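Local coordinates for magnesium and cobalt efflux protein CorC (Neisseria meningitidis serogroup B, PDB 3OI8), which probably takes part in magnesium and cobalt ion transport, the fragment here carrying its paired CBS domains, which bind adenosine, at the interface of chains A and B. Residues are numbered along the deposited sequence; one frame, centred on the assembly and turned at random. Chains: chain A/B, Uncharacterized protein.

The interface of chains A and B. Residues chain A 59, 63, 66, 90, 93-94, 97; chain B 93-94, 97.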
loop_
_atom_site.group_PDB
_atom_site.type_symbol
_atom_site.label_atom_id
_atom_site.label_comp_id
_atom_site.label_asym_id
_atom_site.label_seq_id
_atom_site.Cartn_x
_atom_site.Cartn_y
_atom_site.Cartn_z
ATOM N N ILE A 59 -12.820 23.742 -5.918
ATOM C CA ILE A 59 -12.416 22.966 -4.757
ATOM C C ILE A 59 -13.602 22.213 -4.139
ATOM O O ILE A 59 -13.459 21.072 -3.715
ATOM C CB ILE A 59 -11.667 23.825 -3.706
ATOM C CG1 ILE A 59 -11.061 22.914 -2.629
ATOM C CG2 ILE A 59 -12.561 24.918 -3.139
ATOM C CD1 ILE A 59 -9.983 23.573 -1.808
ATOM N N THR A 63 -13.613 18.219 -3.912
ATOM C CA THR A 63 -13.628 17.625 -2.583
ATOM C C THR A 63 -14.807 16.660 -2.396
ATOM O O THR A 63 -14.640 15.566 -1.856
ATOM C CB THR A 63 -13.616 18.702 -1.464
ATOM O OG1 THR A 63 -12.375 19.421 -1.509
ATOM C CG2 THR A 63 -13.751 18.053 -0.099
ATOM N N VAL A 66 -14.107 13.461 -4.381
ATOM C CA VAL A 66 -13.077 12.678 -3.694
ATOM C C VAL A 66 -13.642 11.917 -2.490
ATOM O O VAL A 66 -13.325 10.751 -2.273
ATOM C CB VAL A 66 -11.928 13.584 -3.216
ATOM C CG1 VAL A 66 -11.026 12.849 -2.246
ATOM C CG2 VAL A 66 -11.122 14.114 -4.413
ATOM N N ALA A 90 -5.544 12.813 -2.570
ATOM C CA ALA A 90 -6.632 13.380 -1.778
ATOM C C ALA A 90 -6.123 14.220 -0.594
ATOM O O ALA A 90 -6.645 15.298 -0.301
ATOM C CB ALA A 90 -7.541 12.255 -1.264
ATOM N N LEU A 93 -5.141 17.958 -0.634
ATOM C CA LEU A 93 -6.204 18.954 -0.561
ATOM C C LEU A 93 -6.266 19.630 0.824
ATOM O O LEU A 93 -6.770 20.746 0.954
ATOM C CB LEU A 93 -7.562 18.327 -0.883
ATOM C CG LEU A 93 -7.871 17.983 -2.348
ATOM C CD1 LEU A 93 -9.179 17.211 -2.409
ATOM C CD2 LEU A 93 -7.964 19.255 -3.184
ATOM N N LEU A 94 -5.745 18.963 1.845
ATOM C CA LEU A 94 -5.839 19.489 3.204
ATOM C C LEU A 94 -5.000 20.755 3.351
ATOM O O LEU A 94 -5.154 21.507 4.310
ATOM C CB LEU A 94 -5.378 18.447 4.216
ATOM C CG LEU A 94 -6.238 17.194 4.363
ATOM C CD1 LEU A 94 -5.540 16.218 5.292
ATOM C CD2 LEU A 94 -7.625 17.544 4.882
HETATM N N MSE A 97 -7.356 23.590 3.717
HETATM C CA MSE A 97 -8.405 23.461 4.718
HETATM C C MSE A 97 -8.877 24.824 5.220
HETATM O O MSE A 97 -10.076 25.059 5.376
HETATM C CB MSE A 97 -7.886 22.625 5.887
HETATM C CG MSE A 97 -8.735 22.673 7.149
HETATM SE SE MSE A 97 -10.042 21.243 7.281
HETATM C CE MSE A 97 -9.216 19.950 6.052
ATOM N N LEU B 93 -10.286 13.500 6.995
ATOM C CA LEU B 93 -10.370 14.889 7.455
ATOM C C LEU B 93 -11.077 15.817 6.454
ATOM O O LEU B 93 -11.548 16.889 6.822
ATOM C CB LEU B 93 -8.973 15.450 7.735
ATOM C CG LEU B 93 -8.221 15.020 8.997
ATOM C CD1 LEU B 93 -6.789 15.520 8.936
ATOM C CD2 LEU B 93 -8.913 15.522 10.267
ATOM N N LEU B 94 -11.106 15.416 5.186
ATOM C CA LEU B 94 -11.726 16.204 4.128
ATOM C C LEU B 94 -13.204 16.434 4.410
ATOM O O LEU B 94 -13.829 17.374 3.872
ATOM C CB LEU B 94 -11.553 15.494 2.778
ATOM C CG LEU B 94 -10.126 15.564 2.211
ATOM C CD1 LEU B 94 -10.068 14.920 0.835
ATOM C CD2 LEU B 94 -9.673 17.037 2.165
HETATM N N MSE B 97 -13.724 19.964 5.427
HETATM C CA MSE B 97 -13.128 21.027 4.592
HETATM C C MSE B 97 -13.848 22.366 4.612
HETATM O O MSE B 97 -13.215 23.423 4.696
HETATM C CB MSE B 97 -13.001 20.565 3.143
HETATM C CG MSE B 97 -11.822 19.647 2.926
HETATM SE SE MSE B 97 -10.150 20.645 2.784
HETATM C CE MSE B 97 -10.643 21.774 1.286
#
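A:Thr63, whose methyl CG2 touches B:Met97, gives its hydroxyl OG1 to the carbonyl O of A:Ile59 one turn back in helix 59-69, at 3.0 Å and tilted 34° from the carbonyl plane. OG1 lies beside the backbone N (chi1 -65°), which turns CG2 toward the partner, 3.9 Å from CG of B:Met97. No hydrogen bond crosses this patch; it is an apolar seam between the first CBS domains of the two copies, part of a two-fold interface that may be the natural dimer contact. B:Met97, a selenomethionine, folds at chi2 and chi3 and reaches into chain A between helix 59-69 and the 3-10 helix 90-96. Its terminal methyl CE meets CD1 of A:Ile59 at 3.6 Å, the two side chains crossing at about a right angle. The other selenomethionine, A:Met97, has CG anti to its backbone N (chi1 166°) and lays CE 3.5 Å from the selenium SE of B:Met97. In B:Met97 CG is instead anti to the carbonyl carbon, so the two-fold is not exact at these tips. Next to them the two Leu94 side chains slide past each other at an oblique angle, and the CD2 methyls of A:Leu94 and B:Leu94 are 3.4 Å apart, tight for two methyls. A:Leu94 also sets that methyl 3.8 Å from CB of B:Leu93. The other branch of B:Leu94 points deeper into chain A, where its CD1 lies 3.8 Å from CG1 of A:Val66 and 3.6 Å from the backbone O of A:Ala90.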